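Local coordinates for putative glycosyltransferase (Mannosyltransferase) involved in glycosylating the PBCV-1 major capsid protein (Paramecium bursaria Chlorella virus 1, PDB 2P6W) that probably transfers a sugar from a nucleotide donor such as UDP-glucose during glycosylation of the viral major capsid protein, this chain being its N-terminal domain, at residues Glu74-Asp80 / Gly123-Lys129. Numbering follows the deposited sequence.
With MN (manganese (II) ion), chain B.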
ATOM      1  N   GLU A  74      -2.589 -15.584  -0.272  1.00 23.25           N
ATOM      2  CA  GLU A  74      -3.882 -15.339  -0.908  1.00 23.69           C
ATOM      3  C   GLU A  74      -4.100 -13.861  -1.171  1.00 23.13           C
ATOM      4  O   GLU A  74      -4.559 -13.488  -2.249  1.00 22.85           O
ATOM      5  CB  GLU A  74      -5.015 -15.862  -0.042  1.00 24.14           C
ATOM      6  CG  GLU A  74      -4.979 -17.361   0.143  1.00 28.64           C
ATOM      7  CD  GLU A  74      -6.037 -17.817   1.114  1.00 32.87           C
ATOM      8  OE1 GLU A  74      -7.213 -17.849   0.695  1.00 36.62           O
ATOM      9  OE2 GLU A  74      -5.689 -18.114   2.285  1.00 32.89           O
ATOM     10  N   TRP A  75      -3.786 -13.033  -0.172  1.00 23.20           N
ATOM     11  CA  TRP A  75      -3.883 -11.574  -0.310  1.00 22.20           C
ATOM     12  C   TRP A  75      -2.546 -10.896  -0.093  1.00 22.19           C
ATOM     13  O   TRP A  75      -1.896 -11.123   0.937  1.00 21.98           O
ATOM     14  CB  TRP A  75      -4.868 -10.985   0.699  1.00 23.84           C
ATOM     15  CG  TRP A  75      -6.292 -11.203   0.296  1.00 24.94           C
ATOM     16  CD1 TRP A  75      -7.143 -12.159   0.772  1.00 26.83           C
ATOM     17  CD2 TRP A  75      -7.025 -10.466  -0.683  1.00 25.94           C
ATOM     18  NE1 TRP A  75      -8.356 -12.066   0.141  1.00 27.20           N
ATOM     19  CE2 TRP A  75      -8.318 -11.031  -0.751  1.00 26.43           C
ATOM     20  CE3 TRP A  75      -6.720  -9.388  -1.511  1.00 24.89           C
ATOM     21  CZ2 TRP A  75      -9.305 -10.543  -1.610  1.00 26.44           C
ATOM     22  CZ3 TRP A  75      -7.717  -8.908  -2.378  1.00 25.55           C
ATOM     23  CH2 TRP A  75      -8.978  -9.487  -2.414  1.00 26.51           C
ATOM     24  N   PHE A  76      -2.154 -10.065  -1.056  1.00 20.77           N
ATOM     25  CA  PHE A  76      -0.963  -9.219  -0.933  1.00 21.02           C
ATOM     26  C   PHE A  76      -1.434  -7.844  -0.526  1.00 22.07           C
ATOM     27  O   PHE A  76      -2.429  -7.349  -1.051  1.00 23.08           O
ATOM     28  CB  PHE A  76      -0.219  -9.125  -2.266  1.00 20.78           C
ATOM     29  CG  PHE A  76       0.381 -10.432  -2.690  1.00 20.13           C
ATOM     30  CD1 PHE A  76       1.658 -10.798  -2.263  1.00 19.73           C
ATOM     31  CD2 PHE A  76      -0.344 -11.307  -3.496  1.00 19.84           C
ATOM     32  CE1 PHE A  76       2.204 -12.014  -2.636  1.00 20.28           C
ATOM     33  CE2 PHE A  76       0.205 -12.540  -3.876  1.00 21.96           C
ATOM     34  CZ  PHE A  76       1.483 -12.889  -3.435  1.00 21.83           C
ATOM     35  N   LEU A  77      -0.739  -7.238   0.428  1.00 21.27           N
ATOM     36  CA  LEU A  77      -1.112  -5.907   0.890  1.00 21.18           C
ATOM     37  C   LEU A  77       0.108  -5.005   0.729  1.00 21.07           C
ATOM     38  O   LEU A  77       1.087  -5.159   1.455  1.00 21.40           O
ATOM     39  CB  LEU A  77      -1.572  -5.964   2.360  1.00 21.26           C
ATOM     40  CG  LEU A  77      -1.813  -4.611   3.035  1.00 21.44           C
ATOM     41  CD1 LEU A  77      -2.818  -3.771   2.236  1.00 21.98           C
ATOM     42  CD2 LEU A  77      -2.292  -4.794   4.461  1.00 22.12           C
ATOM     43  N   TRP A  78       0.052  -4.080  -0.228  1.00 20.37           N
ATOM     44  CA  TRP A  78       1.110  -3.080  -0.390  1.00 19.99           C
ATOM     45  C   TRP A  78       0.880  -1.926   0.583  1.00 20.61           C
ATOM     46  O   TRP A  78      -0.232  -1.400   0.625  1.00 21.09           O
ATOM     47  CB  TRP A  78       1.104  -2.495  -1.820  1.00 20.59           C
ATOM     48  CG  TRP A  78       1.986  -1.294  -1.879  1.00 21.03           C
ATOM     49  CD1 TRP A  78       1.614   0.019  -1.773  1.00 20.83           C
ATOM     50  CD2 TRP A  78       3.420  -1.296  -1.950  1.00 20.22           C
ATOM     51  NE1 TRP A  78       2.726   0.832  -1.789  1.00 21.36           N
ATOM     52  CE2 TRP A  78       3.845   0.050  -1.908  1.00 22.03           C
ATOM     53  CE3 TRP A  78       4.388  -2.308  -2.054  1.00 20.00           C
ATOM     54  CZ2 TRP A  78       5.199   0.413  -1.954  1.00 20.74           C
ATOM     55  CZ3 TRP A  78       5.741  -1.944  -2.117  1.00 20.94           C
ATOM     56  CH2 TRP A  78       6.131  -0.594  -2.056  1.00 20.21           C
ATOM     57  N   LEU A  79       1.918  -1.535   1.329  1.00 19.98           N
ATOM     58  CA  LEU A  79       1.905  -0.302   2.128  1.00 19.78           C
ATOM     59  C   LEU A  79       3.077   0.576   1.729  1.00 20.08           C
ATOM     60  O   LEU A  79       4.234   0.106   1.716  1.00 20.41           O
ATOM     61  CB  LEU A  79       2.068  -0.624   3.621  1.00 19.46           C
ATOM     62  CG  LEU A  79       1.037  -1.550   4.252  1.00 19.86           C
ATOM     63  CD1 LEU A  79       1.374  -1.740   5.728  1.00 21.87           C
ATOM     64  CD2 LEU A  79      -0.403  -1.080   4.065  1.00 21.76           C
ATOM     65  N   ASP A  80       2.806   1.848   1.419  1.00 20.09           N
ATOM     66  CA  ASP A  80       3.893   2.823   1.195  1.00 20.26           C
ATOM     67  C   ASP A  80       4.798   2.828   2.420  1.00 20.32           C
ATOM     68  O   ASP A  80       4.340   2.555   3.536  1.00 19.55           O
ATOM     69  CB  ASP A  80       3.349   4.248   1.048  1.00 20.56           C
ATOM     70  CG  ASP A  80       2.743   4.526  -0.316  1.00 21.98           C
ATOM     71  OD1 ASP A  80       2.721   3.618  -1.175  1.00 21.58           O
ATOM     72  OD2 ASP A  80       2.284   5.674  -0.515  1.00 20.79           O
ATOM     73  N   GLY A 123      -1.680   4.121  -1.690  1.00 21.01           N
ATOM     74  CA  GLY A 123      -0.661   3.999  -0.642  1.00 20.22           C
ATOM     75  C   GLY A 123      -0.905   2.764   0.220  1.00 20.14           C
ATOM     76  O   GLY A 123       0.006   2.258   0.886  1.00 20.50           O
ATOM     77  N   VAL A 124      -2.155   2.297   0.215  1.00 19.77           N
ATOM     78  CA  VAL A 124      -2.572   1.020   0.823  1.00 19.85           C
ATOM     79  C   VAL A 124      -3.432   0.320  -0.227  1.00 20.19           C
ATOM     80  O   VAL A 124      -4.415   0.902  -0.692  1.00 20.46           O
ATOM     81  CB  VAL A 124      -3.435   1.239   2.091  1.00 19.64           C
ATOM     82  CG1 VAL A 124      -3.836  -0.101   2.677  1.00 18.40           C
ATOM     83  CG2 VAL A 124      -2.637   2.041   3.142  1.00 20.06           C
ATOM     84  N   LYS A 125      -3.054  -0.903  -0.607  1.00 20.63           N
ATOM     85  CA  LYS A 125      -3.704  -1.577  -1.739  1.00 20.02           C
ATOM     86  C   LYS A 125      -3.634  -3.078  -1.526  1.00 20.79           C
ATOM     87  O   LYS A 125      -2.539  -3.641  -1.377  1.00 20.98           O
ATOM     88  CB  LYS A 125      -2.991  -1.215  -3.057  1.00 20.78           C
ATOM     89  CG  LYS A 125      -3.550  -1.893  -4.296  1.00 20.89           C
ATOM     90  CD  LYS A 125      -2.779  -1.500  -5.571  1.00 21.34           C
ATOM     91  CE  LYS A 125      -1.377  -2.119  -5.620  1.00 22.52           C
ATOM     92  NZ  LYS A 125      -0.805  -2.029  -7.040  1.00 22.68           N
ATOM     93  N   PHE A 126      -4.807  -3.717  -1.494  1.00 20.49           N
ATOM     94  CA  PHE A 126      -4.926  -5.170  -1.377  1.00 20.50           C
ATOM     95  C   PHE A 126      -5.054  -5.760  -2.760  1.00 21.06           C
ATOM     96  O   PHE A 126      -5.905  -5.334  -3.535  1.00 20.79           O
ATOM     97  CB  PHE A 126      -6.203  -5.553  -0.619  1.00 20.06           C
ATOM     98  CG  PHE A 126      -6.167  -5.268   0.859  1.00 19.39           C
ATOM     99  CD1 PHE A 126      -5.905  -6.289   1.759  1.00 20.18           C
ATOM    100  CD2 PHE A 126      -6.463  -3.991   1.357  1.00 21.02           C
ATOM    101  CE1 PHE A 126      -5.902  -6.050   3.148  1.00 21.86           C
ATOM    102  CE2 PHE A 126      -6.457  -3.746   2.752  1.00 21.62           C
ATOM    103  CZ  PHE A 126      -6.189  -4.781   3.633  1.00 22.42           C
ATOM    104  N   VAL A 127      -4.220  -6.759  -3.045  1.00 21.09           N
ATOM    105  CA  VAL A 127      -4.185  -7.421  -4.348  1.00 20.79           C
ATOM    106  C   VAL A 127      -4.290  -8.935  -4.140  1.00 20.45           C
ATOM    107  O   VAL A 127      -3.428  -9.532  -3.491  1.00 20.74           O
ATOM    108  CB  VAL A 127      -2.835  -7.150  -5.069  1.00 20.59           C
ATOM    109  CG1 VAL A 127      -2.874  -7.711  -6.492  1.00 22.68           C
ATOM    110  CG2 VAL A 127      -2.519  -5.666  -5.098  1.00 20.73           C
ATOM    111  N   HIS A 128      -5.325  -9.560  -4.708  1.00 20.40           N
ATOM    112  CA  HIS A 128      -5.512 -10.999  -4.579  1.00 20.73           C
ATOM    113  C   HIS A 128      -4.444 -11.711  -5.401  1.00 20.25           C
ATOM    114  O   HIS A 128      -3.991 -11.181  -6.428  1.00 21.13           O
ATOM    115  CB  HIS A 128      -6.880 -11.393  -5.119  1.00 20.61           C
ATOM    116  CG  HIS A 128      -7.274 -12.796  -4.789  1.00 21.17           C
ATOM    117  ND1 HIS A 128      -7.034 -13.854  -5.643  1.00 23.24           N
ATOM    118  CD2 HIS A 128      -7.884 -13.324  -3.703  1.00 23.48           C
ATOM    119  CE1 HIS A 128      -7.475 -14.970  -5.095  1.00 25.00           C
ATOM    120  NE2 HIS A 128      -7.998 -14.679  -3.917  1.00 23.49           N
ATOM    121  N   LYS A 129      -4.057 -12.910  -4.970  1.00 20.73           N
ATOM    122  CA  LYS A 129      -3.056 -13.674  -5.718  1.00 21.18           C
ATOM    123  C   LYS A 129      -3.397 -13.830  -7.192  1.00 20.81           C
ATOM    124  O   LYS A 129      -2.493 -13.926  -8.021  1.00 21.38           O
ATOM    125  CB  LYS A 129      -2.790 -15.041  -5.083  1.00 21.83           C
ATOM    126  CG  LYS A 129      -3.984 -15.936  -5.028  1.00 24.35           C
ATOM    127  CD  LYS A 129      -3.565 -17.412  -5.101  1.00 30.13           C
ATOM    128  CE  LYS A 129      -4.765 -18.339  -4.932  1.00 32.44           C
ATOM    129  NZ  LYS A 129      -5.639 -18.419  -6.138  1.00 34.94           N
TER
HETATM  130 MN    MN B 214       2.328   7.572   0.499  1.00 22.11          MN
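The imidazole of His128 turns its edge to one face of the Trp75 indole, the planes nearly perpendicular at 86° in a T-shaped stack that joins two antiparallel strands, 75-79 and 124-128, central in the mixed sheet of a GT-A-type nucleotide-binding domain. His128 CB sits over the same indole's six-membered ring in a CH-pi contact, 4.0 Å from its centroid. Glu74 O lies over one face of the imidazole, toward its rim, while accepting the Lys129 N-H, and His128 ND1 is hydrogen-bonded to the backbone N of Asp130. Next along this side of the sheet, Leu77 CD1 stands almost exactly over the centre of the Phe126 ring, 3.6 Å from the centroid; with CG anti to the backbone N (chi1 172°), the leucine runs alongside the phenylalanine and also meets Val124 CG1.

On the other face, the Phe76 ring presents its edge to Val127 O and Lys129 CA, with Ile63 and Ala67 of helix 59-69 packing against it. Lys125 extends from this face to salt bridges with Glu135 and Glu153. Phe76 and Val127 form a hydrogen-bonded pair, in which Val127 N to Phe76 O measures 2.7 Å and is almost straight at 171°.

The pairing runs on to the manganese site, where Asp80 N donates to Gly123 O at 2.9 Å. Asp80 opens the DxD motif, and its carboxylate packs against Gly123 CA. Asp82 and His195 join it on the manganese ion. The two oxygens divide the work: Asp80 OD2 binds the manganese at 2.2 Å, whereas OD1, also salt-bridged to Arg59, accepts Trp78 NE1 through its anti lone pair at 2.9 Å, with the oxygen close to the indole plane.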